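Local atomic coordinates of cyclic di-GMP receptor atypical PilZ domain-containing protein (Xanthomonas campestris pv. campestris, PDB entry 3RQA), a protein that is of unknown function but carries an atypical PilZ domain of the cyclic di-GMP receptor family and assembles into a tetramer through a helical bundle. Residues C[7-11]-C[155-159]; C[14-18]-C[145-149]; C[25-31]-C[100-106]; C[32-36]-C[119-123]; C[105-109]-C[161-165]. One frame throughout, in Å; residues are numbered along the deposited sequence.

Contact 1 of 5, residues C[7-11]-C[155-159]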
# COMPACT_ATOMS: atom_id res chain seq x y z
N LEU C 7 -33.21 -26.23 -0.39
CA LEU C 7 -32.62 -25.85 -1.67
C LEU C 7 -31.97 -27.05 -2.33
O LEU C 7 -31.83 -27.10 -3.55
CB LEU C 7 -31.58 -24.75 -1.48
CG LEU C 7 -32.06 -23.30 -1.41
CD1 LEU C 7 -33.13 -23.15 -0.35
CD2 LEU C 7 -30.87 -22.41 -1.09
N GLY C 8 -31.56 -28.02 -1.51
CA GLY C 8 -30.93 -29.22 -2.03
C GLY C 8 -31.86 -30.11 -2.83
O GLY C 8 -31.40 -30.96 -3.59
N THR C 9 -33.17 -29.91 -2.66
CA THR C 9 -34.16 -30.71 -3.39
C THR C 9 -34.25 -30.27 -4.85
O THR C 9 -34.87 -30.95 -5.67
CB THR C 9 -35.55 -30.58 -2.76
OG1 THR C 9 -35.93 -29.20 -2.72
CG2 THR C 9 -35.55 -31.14 -1.35
N LEU C 10 -33.63 -29.14 -5.15
CA LEU C 10 -33.62 -28.61 -6.51
C LEU C 10 -32.56 -29.31 -7.35
O LEU C 10 -32.67 -29.37 -8.57
CB LEU C 10 -33.35 -27.11 -6.49
CG LEU C 10 -34.50 -26.22 -6.02
CD1 LEU C 10 -34.12 -24.75 -6.14
CD2 LEU C 10 -35.73 -26.52 -6.86
N ALA C 11 -31.54 -29.84 -6.68
CA ALA C 11 -30.46 -30.53 -7.37
C ALA C 11 -29.88 -31.62 -6.47
O ALA C 11 -28.70 -31.59 -6.11
CB ALA C 11 -29.37 -29.54 -7.76
N HIS C 155 -31.97 -17.61 -8.93
CA HIS C 155 -31.36 -18.69 -9.71
C HIS C 155 -30.25 -19.27 -8.84
O HIS C 155 -29.36 -18.55 -8.40
CB HIS C 155 -30.74 -18.16 -11.01
CG HIS C 155 -31.69 -17.44 -11.91
ND1 HIS C 155 -32.12 -16.15 -11.66
CD2 HIS C 155 -32.27 -17.81 -13.08
CE1 HIS C 155 -32.92 -15.76 -12.64
NE2 HIS C 155 -33.03 -16.74 -13.51
N TRP C 156 -30.31 -20.57 -8.56
CA TRP C 156 -29.29 -21.18 -7.73
C TRP C 156 -28.32 -22.02 -8.54
O TRP C 156 -28.71 -22.72 -9.47
CB TRP C 156 -29.90 -22.03 -6.61
CG TRP C 156 -30.63 -21.21 -5.59
CD1 TRP C 156 -31.96 -20.89 -5.58
CD2 TRP C 156 -30.05 -20.57 -4.45
NE1 TRP C 156 -32.25 -20.09 -4.49
CE2 TRP C 156 -31.09 -19.88 -3.78
CE3 TRP C 156 -28.76 -20.52 -3.92
CZ2 TRP C 156 -30.88 -19.15 -2.61
CZ3 TRP C 156 -28.54 -19.79 -2.75
CH2 TRP C 156 -29.60 -19.11 -2.11
N LEU C 157 -27.06 -21.93 -8.15
CA LEU C 157 -25.98 -22.65 -8.80
C LEU C 157 -25.25 -23.53 -7.80
O LEU C 157 -25.05 -23.14 -6.65
CB LEU C 157 -24.97 -21.66 -9.40
CG LEU C 157 -25.13 -21.15 -10.84
CD1 LEU C 157 -26.57 -21.24 -11.32
CD2 LEU C 157 -24.61 -19.72 -10.89
N TRP C 158 -24.87 -24.71 -8.25
CA TRP C 158 -24.10 -25.64 -7.45
C TRP C 158 -22.79 -25.70 -8.21
O TRP C 158 -22.74 -26.16 -9.35
CB TRP C 158 -24.75 -27.03 -7.42
CG TRP C 158 -25.91 -27.11 -6.47
CD1 TRP C 158 -25.94 -27.76 -5.26
CD2 TRP C 158 -27.21 -26.53 -6.64
NE1 TRP C 158 -27.17 -27.61 -4.68
CE2 TRP C 158 -27.97 -26.86 -5.50
CE3 TRP C 158 -27.80 -25.76 -7.66
CZ2 TRP C 158 -29.30 -26.45 -5.34
CZ3 TRP C 158 -29.12 -25.35 -7.50
CH2 TRP C 158 -29.85 -25.69 -6.34
N LEU C 159 -21.73 -25.19 -7.60
CA LEU C 159 -20.42 -25.17 -8.23
C LEU C 159 -19.45 -26.13 -7.53
O LEU C 159 -19.37 -26.18 -6.31
CB LEU C 159 -19.83 -23.76 -8.19
CG LEU C 159 -20.52 -22.54 -8.84
CD1 LEU C 159 -20.79 -22.82 -10.30
CD2 LEU C 159 -21.79 -22.20 -8.11

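Contact 2 of 5, residues C[14-18]-C[145-149]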
# COMPACT_ATOMS: atom_id res chain seq x y z
N ALA C 14 -26.46 -33.10 -7.16
CA ALA C 14 -25.40 -32.10 -7.02
C ALA C 14 -25.15 -31.80 -5.54
O ALA C 14 -24.01 -31.74 -5.11
CB ALA C 14 -25.79 -30.83 -7.76
N ASP C 15 -26.22 -31.60 -4.78
CA ASP C 15 -26.12 -31.29 -3.36
C ASP C 15 -25.39 -32.42 -2.62
O ASP C 15 -24.56 -32.18 -1.74
CB ASP C 15 -27.53 -31.10 -2.77
CG ASP C 15 -27.58 -29.99 -1.75
OD1 ASP C 15 -27.59 -30.29 -0.53
OD2 ASP C 15 -27.62 -28.80 -2.15
N THR C 16 -25.69 -33.66 -3.01
CA THR C 16 -25.05 -34.82 -2.40
C THR C 16 -23.56 -34.83 -2.77
O THR C 16 -22.70 -35.04 -1.91
CB THR C 16 -25.73 -36.13 -2.86
OG1 THR C 16 -27.02 -36.23 -2.25
CG2 THR C 16 -24.88 -37.35 -2.49
N GLU C 17 -23.24 -34.60 -4.05
CA GLU C 17 -21.85 -34.60 -4.46
C GLU C 17 -21.00 -33.60 -3.67
O GLU C 17 -19.92 -33.93 -3.20
CB GLU C 17 -21.72 -34.27 -5.95
CG GLU C 17 -20.29 -34.39 -6.48
CD GLU C 17 -20.18 -34.18 -7.98
OE1 GLU C 17 -21.07 -34.65 -8.72
OE2 GLU C 17 -19.18 -33.56 -8.42
N LEU C 18 -21.51 -32.39 -3.53
CA LEU C 18 -20.79 -31.33 -2.83
C LEU C 18 -20.77 -31.39 -1.31
O LEU C 18 -19.73 -31.13 -0.70
CB LEU C 18 -21.34 -29.96 -3.25
CG LEU C 18 -21.20 -29.56 -4.73
CD1 LEU C 18 -21.78 -28.16 -4.92
CD2 LEU C 18 -19.74 -29.60 -5.16
N VAL C 145 -20.08 -25.63 -13.15
CA VAL C 145 -21.46 -25.68 -12.71
C VAL C 145 -21.97 -27.12 -12.79
O VAL C 145 -22.00 -27.71 -13.87
CB VAL C 145 -22.37 -24.79 -13.60
CG1 VAL C 145 -23.81 -24.89 -13.13
CG2 VAL C 145 -21.88 -23.35 -13.56
N LEU C 146 -22.34 -27.68 -11.64
CA LEU C 146 -22.87 -29.04 -11.56
C LEU C 146 -24.37 -28.99 -11.82
O LEU C 146 -24.92 -29.81 -12.56
CB LEU C 146 -22.66 -29.65 -10.17
CG LEU C 146 -21.30 -30.03 -9.58
CD1 LEU C 146 -21.55 -30.77 -8.28
CD2 LEU C 146 -20.53 -30.92 -10.52
N ALA C 147 -25.04 -28.02 -11.19
CA ALA C 147 -26.48 -27.87 -11.34
C ALA C 147 -26.90 -26.40 -11.32
O ALA C 147 -26.23 -25.56 -10.71
CB ALA C 147 -27.19 -28.61 -10.25
N SER C 148 -28.02 -26.13 -11.98
CA SER C 148 -28.59 -24.80 -12.09
C SER C 148 -30.11 -24.93 -12.00
O SER C 148 -30.72 -25.66 -12.79
CB SER C 148 -28.22 -24.17 -13.44
OG SER C 148 -28.76 -22.87 -13.56
N ALA C 149 -30.70 -24.24 -11.04
CA ALA C 149 -32.14 -24.30 -10.85
C ALA C 149 -32.67 -23.08 -10.13
O ALA C 149 -31.91 -22.33 -9.51
CB ALA C 149 -32.52 -25.57 -10.08

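Contact 3 of 5, residues C[25-31]-C[100-106]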
# COMPACT_ATOMS: atom_id res chain seq x y z
N CYS C 25 -20.88 -25.72 5.50
CA CYS C 25 -21.39 -24.60 6.28
C CYS C 25 -22.35 -23.71 5.49
O CYS C 25 -22.12 -23.40 4.31
CB CYS C 25 -20.22 -23.75 6.79
SG CYS C 25 -19.00 -24.66 7.77
N GLU C 26 -23.42 -23.31 6.17
CA GLU C 26 -24.44 -22.43 5.60
C GLU C 26 -24.20 -21.06 6.21
O GLU C 26 -24.45 -20.87 7.40
CB GLU C 26 -25.83 -22.93 5.98
CG GLU C 26 -27.00 -22.05 5.54
CD GLU C 26 -27.37 -22.23 4.08
OE1 GLU C 26 -28.43 -21.72 3.67
OE2 GLU C 26 -26.59 -22.88 3.33
N LEU C 27 -23.71 -20.11 5.43
CA LEU C 27 -23.46 -18.78 5.96
C LEU C 27 -23.70 -17.67 4.93
O LEU C 27 -23.88 -17.92 3.74
CB LEU C 27 -22.03 -18.68 6.48
CG LEU C 27 -20.90 -18.77 5.44
CD1 LEU C 27 -19.60 -18.20 6.01
CD2 LEU C 27 -20.72 -20.22 5.02
N ARG C 28 -23.69 -16.43 5.42
CA ARG C 28 -23.89 -15.27 4.57
C ARG C 28 -22.59 -14.50 4.45
O ARG C 28 -21.95 -14.18 5.45
CB ARG C 28 -24.99 -14.36 5.16
CG ARG C 28 -25.10 -12.99 4.49
CD ARG C 28 -26.32 -12.21 4.98
NE ARG C 28 -27.57 -12.85 4.58
CZ ARG C 28 -28.08 -12.78 3.35
NH1 ARG C 28 -27.46 -12.09 2.41
NH2 ARG C 28 -29.21 -13.42 3.07
N LEU C 29 -22.19 -14.20 3.22
CA LEU C 29 -20.96 -13.45 2.99
C LEU C 29 -20.93 -13.01 1.54
O LEU C 29 -21.66 -13.55 0.70
CB LEU C 29 -19.73 -14.32 3.31
CG LEU C 29 -19.22 -15.30 2.24
CD1 LEU C 29 -17.86 -15.82 2.67
CD2 LEU C 29 -20.19 -16.43 2.05
N PRO C 30 -20.08 -12.02 1.21
CA PRO C 30 -20.06 -11.62 -0.20
C PRO C 30 -19.59 -12.75 -1.10
O PRO C 30 -18.48 -13.25 -0.97
CB PRO C 30 -19.13 -10.39 -0.20
CG PRO C 30 -18.44 -10.41 1.13
CD PRO C 30 -19.44 -11.02 2.06
N ALA C 31 -20.48 -13.16 -2.02
CA ALA C 31 -20.20 -14.26 -2.93
C ALA C 31 -20.69 -14.00 -4.34
O ALA C 31 -21.66 -13.28 -4.56
CB ALA C 31 -20.84 -15.53 -2.41
N ALA C 100 -22.04 -9.06 -3.95
CA ALA C 100 -23.29 -8.91 -3.22
C ALA C 100 -23.35 -9.93 -2.10
O ALA C 100 -22.87 -11.05 -2.24
CB ALA C 100 -24.47 -9.11 -4.16
N LEU C 101 -23.95 -9.54 -0.98
CA LEU C 101 -24.11 -10.42 0.17
C LEU C 101 -25.12 -11.52 -0.14
O LEU C 101 -26.18 -11.26 -0.71
CB LEU C 101 -24.61 -9.62 1.37
CG LEU C 101 -23.58 -9.18 2.39
CD1 LEU C 101 -24.26 -8.28 3.42
CD2 LEU C 101 -22.97 -10.41 3.06
N GLY C 102 -24.79 -12.75 0.23
CA GLY C 102 -25.71 -13.83 -0.04
C GLY C 102 -25.53 -15.04 0.87
O GLY C 102 -24.45 -15.27 1.42
N THR C 103 -26.60 -15.80 1.03
CA THR C 103 -26.55 -17.00 1.84
C THR C 103 -26.00 -18.07 0.92
O THR C 103 -26.45 -18.22 -0.21
CB THR C 103 -27.95 -17.40 2.34
OG1 THR C 103 -28.50 -16.33 3.12
CG2 THR C 103 -27.87 -18.66 3.19
N VAL C 104 -25.00 -18.79 1.41
CA VAL C 104 -24.37 -19.84 0.62
C VAL C 104 -24.13 -21.09 1.47
O VAL C 104 -24.17 -21.03 2.70
CB VAL C 104 -23.00 -19.34 0.06
CG1 VAL C 104 -23.18 -17.98 -0.60
CG2 VAL C 104 -21.97 -19.24 1.18
N HIS C 105 -23.90 -22.21 0.79
CA HIS C 105 -23.61 -23.47 1.46
C HIS C 105 -22.24 -23.83 0.91
O HIS C 105 -22.08 -24.18 -0.26
CB HIS C 105 -24.64 -24.55 1.11
CG HIS C 105 -24.82 -25.57 2.19
ND1 HIS C 105 -25.22 -26.86 1.93
CD2 HIS C 105 -24.64 -25.49 3.53
CE1 HIS C 105 -25.29 -27.54 3.07
NE2 HIS C 105 -24.94 -26.73 4.05
N TRP C 106 -21.25 -23.74 1.78
CA TRP C 106 -19.85 -23.95 1.43
C TRP C 106 -19.16 -25.16 2.06
O TRP C 106 -19.20 -25.35 3.28
CB TRP C 106 -19.11 -22.66 1.81
CG TRP C 106 -17.72 -22.49 1.32
CD1 TRP C 106 -17.09 -23.20 0.34
CD2 TRP C 106 -16.81 -21.46 1.72
NE1 TRP C 106 -15.84 -22.67 0.10
CE2 TRP C 106 -15.64 -21.60 0.94
CE3 TRP C 106 -16.86 -20.42 2.67
CZ2 TRP C 106 -14.53 -20.75 1.07
CZ3 TRP C 106 -15.76 -19.57 2.80
CH2 TRP C 106 -14.61 -19.74 2.01
O HOH W 1 -24.22 -13.03 -3.69

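Contact 4 of 5, residues C[32-36]-C[119-123]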
# COMPACT_ATOMS: atom_id res chain seq x y z
N GLY C 32 -20.02 -14.62 -5.31
CA GLY C 32 -20.40 -14.47 -6.70
C GLY C 32 -19.73 -15.49 -7.59
O GLY C 32 -18.80 -16.17 -7.18
N PHE C 33 -20.22 -15.60 -8.82
CA PHE C 33 -19.67 -16.52 -9.81
C PHE C 33 -19.55 -15.78 -11.13
O PHE C 33 -20.45 -15.04 -11.51
CB PHE C 33 -20.58 -17.75 -9.96
CG PHE C 33 -20.19 -18.67 -11.09
CD1 PHE C 33 -20.88 -18.63 -12.30
CD2 PHE C 33 -19.14 -19.56 -10.95
CE1 PHE C 33 -20.52 -19.46 -13.36
CE2 PHE C 33 -18.77 -20.40 -12.00
CZ PHE C 33 -19.46 -20.35 -13.20
N HIS C 34 -18.42 -15.95 -11.80
CA HIS C 34 -18.16 -15.29 -13.08
C HIS C 34 -17.59 -16.29 -14.07
O HIS C 34 -16.69 -17.05 -13.73
CB HIS C 34 -17.16 -14.15 -12.90
CG HIS C 34 -17.78 -12.85 -12.50
ND1 HIS C 34 -18.65 -12.16 -13.32
CD2 HIS C 34 -17.65 -12.11 -11.37
CE1 HIS C 34 -19.02 -11.05 -12.71
NE2 HIS C 34 -18.43 -10.99 -11.53
N VAL C 35 -18.12 -16.28 -15.29
CA VAL C 35 -17.68 -17.21 -16.32
C VAL C 35 -16.30 -16.88 -16.85
O VAL C 35 -15.53 -17.77 -17.18
CB VAL C 35 -18.63 -17.23 -17.53
CG1 VAL C 35 -18.12 -18.23 -18.57
CG2 VAL C 35 -20.04 -17.59 -17.09
N THR C 36 -15.99 -15.60 -16.95
CA THR C 36 -14.68 -15.24 -17.48
C THR C 36 -13.65 -15.11 -16.36
O THR C 36 -13.36 -14.03 -15.84
CB THR C 36 -14.77 -13.95 -18.30
OG1 THR C 36 -15.73 -14.13 -19.35
CG2 THR C 36 -13.42 -13.63 -18.93
N HIS C 119 -26.90 -20.47 -15.25
CA HIS C 119 -25.82 -20.93 -16.11
C HIS C 119 -25.96 -22.44 -16.21
O HIS C 119 -25.96 -23.12 -15.19
CB HIS C 119 -24.47 -20.57 -15.51
CG HIS C 119 -24.05 -19.17 -15.77
ND1 HIS C 119 -23.60 -18.74 -17.01
CD2 HIS C 119 -24.03 -18.07 -14.97
CE1 HIS C 119 -23.32 -17.46 -16.96
NE2 HIS C 119 -23.57 -17.02 -15.73
N PRO C 120 -26.08 -22.97 -17.43
CA PRO C 120 -26.22 -24.41 -17.59
C PRO C 120 -25.09 -25.23 -16.99
O PRO C 120 -23.93 -24.79 -16.96
CB PRO C 120 -26.30 -24.58 -19.11
CG PRO C 120 -25.44 -23.45 -19.61
CD PRO C 120 -25.88 -22.31 -18.73
N PRO C 121 -25.42 -26.42 -16.47
CA PRO C 121 -24.37 -27.26 -15.88
C PRO C 121 -23.30 -27.49 -16.94
O PRO C 121 -23.61 -27.70 -18.11
CB PRO C 121 -25.12 -28.54 -15.49
CG PRO C 121 -26.39 -28.48 -16.25
CD PRO C 121 -26.74 -27.03 -16.28
N GLY C 122 -22.04 -27.39 -16.52
CA GLY C 122 -20.95 -27.57 -17.46
C GLY C 122 -20.26 -26.24 -17.68
O GLY C 122 -19.12 -26.19 -18.14
N THR C 123 -20.94 -25.15 -17.37
CA THR C 123 -20.34 -23.83 -17.53
C THR C 123 -19.13 -23.77 -16.60
O THR C 123 -19.18 -24.22 -15.46
CB THR C 123 -21.32 -22.70 -17.15
OG1 THR C 123 -22.52 -22.84 -17.91
CG2 THR C 123 -20.71 -21.35 -17.45

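Contact 5 of 5, residues C[105-109]-C[161-165]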
# COMPACT_ATOMS: atom_id res chain seq x y z
N HIS C 105 -23.90 -22.21 0.79
CA HIS C 105 -23.61 -23.47 1.46
C HIS C 105 -22.24 -23.83 0.91
O HIS C 105 -22.08 -24.18 -0.26
CB HIS C 105 -24.64 -24.55 1.11
CG HIS C 105 -24.82 -25.57 2.19
ND1 HIS C 105 -25.22 -26.86 1.93
CD2 HIS C 105 -24.64 -25.49 3.53
CE1 HIS C 105 -25.29 -27.54 3.07
NE2 HIS C 105 -24.94 -26.73 4.05
N TRP C 106 -21.25 -23.74 1.78
CA TRP C 106 -19.85 -23.95 1.43
C TRP C 106 -19.16 -25.16 2.06
O TRP C 106 -19.20 -25.35 3.28
CB TRP C 106 -19.11 -22.66 1.81
CG TRP C 106 -17.72 -22.49 1.32
CD1 TRP C 106 -17.09 -23.20 0.34
CD2 TRP C 106 -16.81 -21.46 1.72
NE1 TRP C 106 -15.84 -22.67 0.10
CE2 TRP C 106 -15.64 -21.60 0.94
CE3 TRP C 106 -16.86 -20.42 2.67
CZ2 TRP C 106 -14.53 -20.75 1.07
CZ3 TRP C 106 -15.76 -19.57 2.80
CH2 TRP C 106 -14.61 -19.74 2.01
N SER C 107 -18.52 -25.97 1.22
CA SER C 107 -17.76 -27.14 1.67
C SER C 107 -16.42 -27.08 0.92
O SER C 107 -16.23 -26.24 0.05
CB SER C 107 -18.48 -28.46 1.35
OG SER C 107 -18.19 -28.90 0.03
N VAL C 108 -15.52 -27.99 1.26
CA VAL C 108 -14.21 -28.05 0.63
C VAL C 108 -14.34 -28.40 -0.85
O VAL C 108 -13.48 -28.06 -1.65
CB VAL C 108 -13.32 -29.11 1.32
CG1 VAL C 108 -13.89 -30.49 1.11
CG2 VAL C 108 -11.90 -29.04 0.80
N ARG C 109 -15.43 -29.09 -1.21
CA ARG C 109 -15.67 -29.52 -2.58
C ARG C 109 -16.26 -28.48 -3.52
O ARG C 109 -15.93 -28.45 -4.71
CB ARG C 109 -16.61 -30.72 -2.60
CG ARG C 109 -16.09 -31.95 -1.87
CD ARG C 109 -17.12 -33.06 -1.93
NE ARG C 109 -16.84 -34.11 -0.96
CZ ARG C 109 -17.79 -34.76 -0.29
NH1 ARG C 109 -19.06 -34.45 -0.49
NH2 ARG C 109 -17.45 -35.70 0.59
N PHE C 161 -15.53 -27.00 -7.11
CA PHE C 161 -14.21 -26.42 -7.34
C PHE C 161 -13.32 -27.38 -8.13
O PHE C 161 -13.44 -28.59 -8.00
CB PHE C 161 -13.49 -26.08 -6.01
CG PHE C 161 -14.31 -25.22 -5.06
CD1 PHE C 161 -14.87 -24.02 -5.49
CD2 PHE C 161 -14.51 -25.63 -3.74
CE1 PHE C 161 -15.63 -23.23 -4.62
CE2 PHE C 161 -15.27 -24.85 -2.86
CZ PHE C 161 -15.83 -23.65 -3.30
N ALA C 162 -12.46 -26.81 -8.97
CA ALA C 162 -11.51 -27.62 -9.73
C ALA C 162 -10.53 -28.07 -8.64
O ALA C 162 -10.46 -27.44 -7.58
CB ALA C 162 -10.80 -26.75 -10.77
N PRO C 163 -9.77 -29.15 -8.87
CA PRO C 163 -8.82 -29.60 -7.83
C PRO C 163 -8.05 -28.44 -7.24
O PRO C 163 -7.46 -27.64 -7.96
CB PRO C 163 -7.94 -30.58 -8.58
CG PRO C 163 -8.91 -31.22 -9.52
CD PRO C 163 -9.68 -30.02 -10.06
N LEU C 164 -8.06 -28.36 -5.91
CA LEU C 164 -7.39 -27.29 -5.18
C LEU C 164 -5.91 -27.51 -4.87
O LEU C 164 -5.22 -26.58 -4.46
CB LEU C 164 -8.11 -27.03 -3.85
CG LEU C 164 -9.60 -26.69 -3.96
CD1 LEU C 164 -10.30 -27.04 -2.67
CD2 LEU C 164 -9.77 -25.21 -4.29
N GLY C 165 -5.42 -28.73 -5.06
CA GLY C 165 -4.03 -29.00 -4.74
C GLY C 165 -3.91 -29.22 -3.24
O GLY C 165 -4.72 -28.69 -2.47
O HOH W 2 -13.94 -30.18 -5.80

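Contact 1 of 5, residues C[7-11]-C[155-159]
L7 and A11 each set a methyl over the face of a tryptophan on strand 155-159, and these two CH-pi contacts are the tight part of the interface. L7 CD2 stands 3.5 Å from the centroid of the six-membered ring of W156 and 9° off its normal; a first torsion that keeps CG beside the backbone N and anti to the carbonyl carbon (chi1 -84°) brings it there. A11 CB stands likewise over the six-membered ring of W158, 3.8 Å from its centroid and 10° off the normal. W156 and W158 alternate with residues whose side chains leave the other side of the strand, so both indoles rise from the same side of the PilZ barrel sheet. At the edge of W158 the carbonyl oxygen L7 O lies in the ring plane, 3.2 Å from CZ2. The same oxygen accepts the backbone N-H of L10, which closes a turn just ahead of helix 12-19; A11 is the N-cap residue of that helix.

The looser side belongs to the partly exposed L10. Its CB reaches W158 CH2 at 3.8 Å, but CD1 comes no nearer to W156 CD1 than 4.5 Å. The indole N-H of W156 is satisfied by D151. No hydrogen bond joins the two segments, which implies that the N-terminal turn is held on the barrel largely by methyl-on-indole contacts, with W158 NE1 to D15 as a polar tie to the helix that follows.

Contact 2 of 5, residues C[14-18]-C[145-149]
A14 CB meets A147 CB at 3.6 Å where helix 12-19 lies across a classic beta bulge in strand 139-150 of the PilZ barrel. At the bulge L146 and A147 both face W158 of the next strand, and both side chains turn toward the helix. The axes of the two short segments approach to 8.7 Å at 141°, and the small A14 brings the backbones closest, its CA 6.0 Å from that of L146.

L146 carries most of the rest. Its CB lies 4.1 Å from A14 CB, while its CD1 meets L18 CG at 3.8 Å, the two leucines reaching toward each other tip to tip. E17 passes obliquely over both methyls with its carboxylate end. Its CG is anti to the backbone N (chi1 -175°) and the chain runs on extended, which carries the acid from the helix to the strand.

In the next shell R160 forms a salt bridge with E17 OE2 and also touches L18 and L146, which probably steadies the carboxylate beside L146. D15, turned away from the strand, forms a salt bridge with R112, tying the helix to strand 110-115. E17 OE2 itself ends 3.6 Å from L146 CD2.

Contact 3 of 5, residues C[25-31]-C[100-106]
Strands 25-31 and 101-106 pair antiparallel, C25 with W106, L27 with V104 and L29 with G102 in hydrogen-bonded register, and an added bond joins A31 N to A100 O; the segment axes are turned to 137°, a strong twist consistent with the closed PilZ barrel. The bonds are shorter at the W106 end, where W106 N to C25 O is 2.7 Å, than at the other, where G102 N to L29 O is 3.3 Å. There a water donates to both A31 O and A100 O.

On the face of L27, L29 and V104, L29 crosses V104 at about a right angle, its CD2 only 3.4 Å from V104 CG2. A31 CB meets the other branch of V104, CG1, at 3.8 Å. W106 extends this face toward helix 165-185.

The face of E26, R28, T103 and H105 is mixed, with P30 and L101 among the polar side chains. R28, bent at chi3 (-66°), lays its guanidinium over the backbone at T103, and its CG packs on L101 CD2 at 3.6 Å. E26 brings OE2 to 3.3 Å from H105 CD2, the carboxylate and imidazole planes 75° apart. A mainly apolar face thus backs a mixed one, and the carboxylate near H105 may favour a protonated imidazole, though E26 also has a weak, long ion pair with R112.

Contact 4 of 5, residues C[32-36]-C[119-123]
The end of strand 24-34 meets the loop leading into strand 124-129, and their contact is an offset edge-to-face pair of aromatic rings. F33 turns its edge toward the face of H119, the centroids 5.7 Å apart and the planes at 69°. The nearest atoms are F33 CE1 and H119 CD2, 4.1 Å apart. F33 holds its CG anti to the backbone N (chi1 172°), which sends the phenyl ring across to the loop. Two residues on, V35 reaches the same imidazole near its other end: V35 CG2 is 3.3 Å from H119 CE1, approaching obliquely.

H119 leads directly into a type II beta turn from P120 to T123, with G122 at the third position and a positive phi of 110°, as the third residue of such a turn has. P120 O is gripped twice by T123: the backbone N donates to it at 3.0 Å, and the hydroxyl OG1 donates at 2.6 Å in the carbonyl plane, on a lone pair. With OG1 engaged there, the threonine methyl faces V35, just past the end of the strand, and T123 CG2 lies 3.8 Å from V35 CG2.

The turn is fastened to the PilZ barrel through G122 and T123, whose backbones bond to V145 of strand 139-150. F33 is buried among L157, L159 and V145 on the barrel interior, whereas V35 is exposed. The backbone N-H of H119 makes a weak hydrogen bond to S148 OG.

Contact 5 of 5, residues C[105-109]-C[161-165]
The phenyl ring of F161 takes the carbonyl oxygens S107 O and V108 O and CD1 of the W106 indole at its edge, near its plane, with R109 O approaching obliquely. S107 O is 3.4 Å from F161 CE2, and V108 O is as close to CD2. The indole meets the phenyl rim to rim, neither ring over the other's face, with planes at 78° and W106 NE1 3.5 Å from F161 CZ. F161 CG is anti to its own carbonyl carbon (chi1 -53°), which brings the ring edge to the carbonyls of 107-108.

Beside the ring, the two backbones are joined by one direct hydrogen bond, F161 N to R109 O at 2.8 Å, and by a water that donates to both R109 O and F161 O. R109 O thus accepts two donors. S107 shapes the bend in an ST turn, its OG accepting from R109 N, and it also bonds to L18 O. L164 adds a methyl, CD1 lying 3.5 Å from V108 O.

These residues close the turn between strands 101-107 and 110-115 onto the loop entering helix 165-185. Ring hydrogens directed at carbonyl oxygens imply a weak electrostatic attraction, which probably supplements the single direct backbone bond in this buried spot.

Overall arrangement
All five contacts reach one antiparallel six-stranded barrel sheet, the PilZ core. Contacts 1 and 2, with centres 6 Å apart, put the N-terminal turn and helix 12-19 on neighbouring strands 155-161 and 139-150; contact 2 is nested inside the loop closed by contact 1. Contact 4, its centre about 12 Å from that of contact 2, touches both through V145, S148, L157 and L159. Contacts 3 and 4 follow each other on strand 24-34, their centres 17 Å apart, while contacts 3 and 5 share H105 and W106 on strand 101-107. S107 and R109 of contact 5 also meet helix 12-19. The N-terminal residues 7-36 are thereby built into the barrel domain along much of their length.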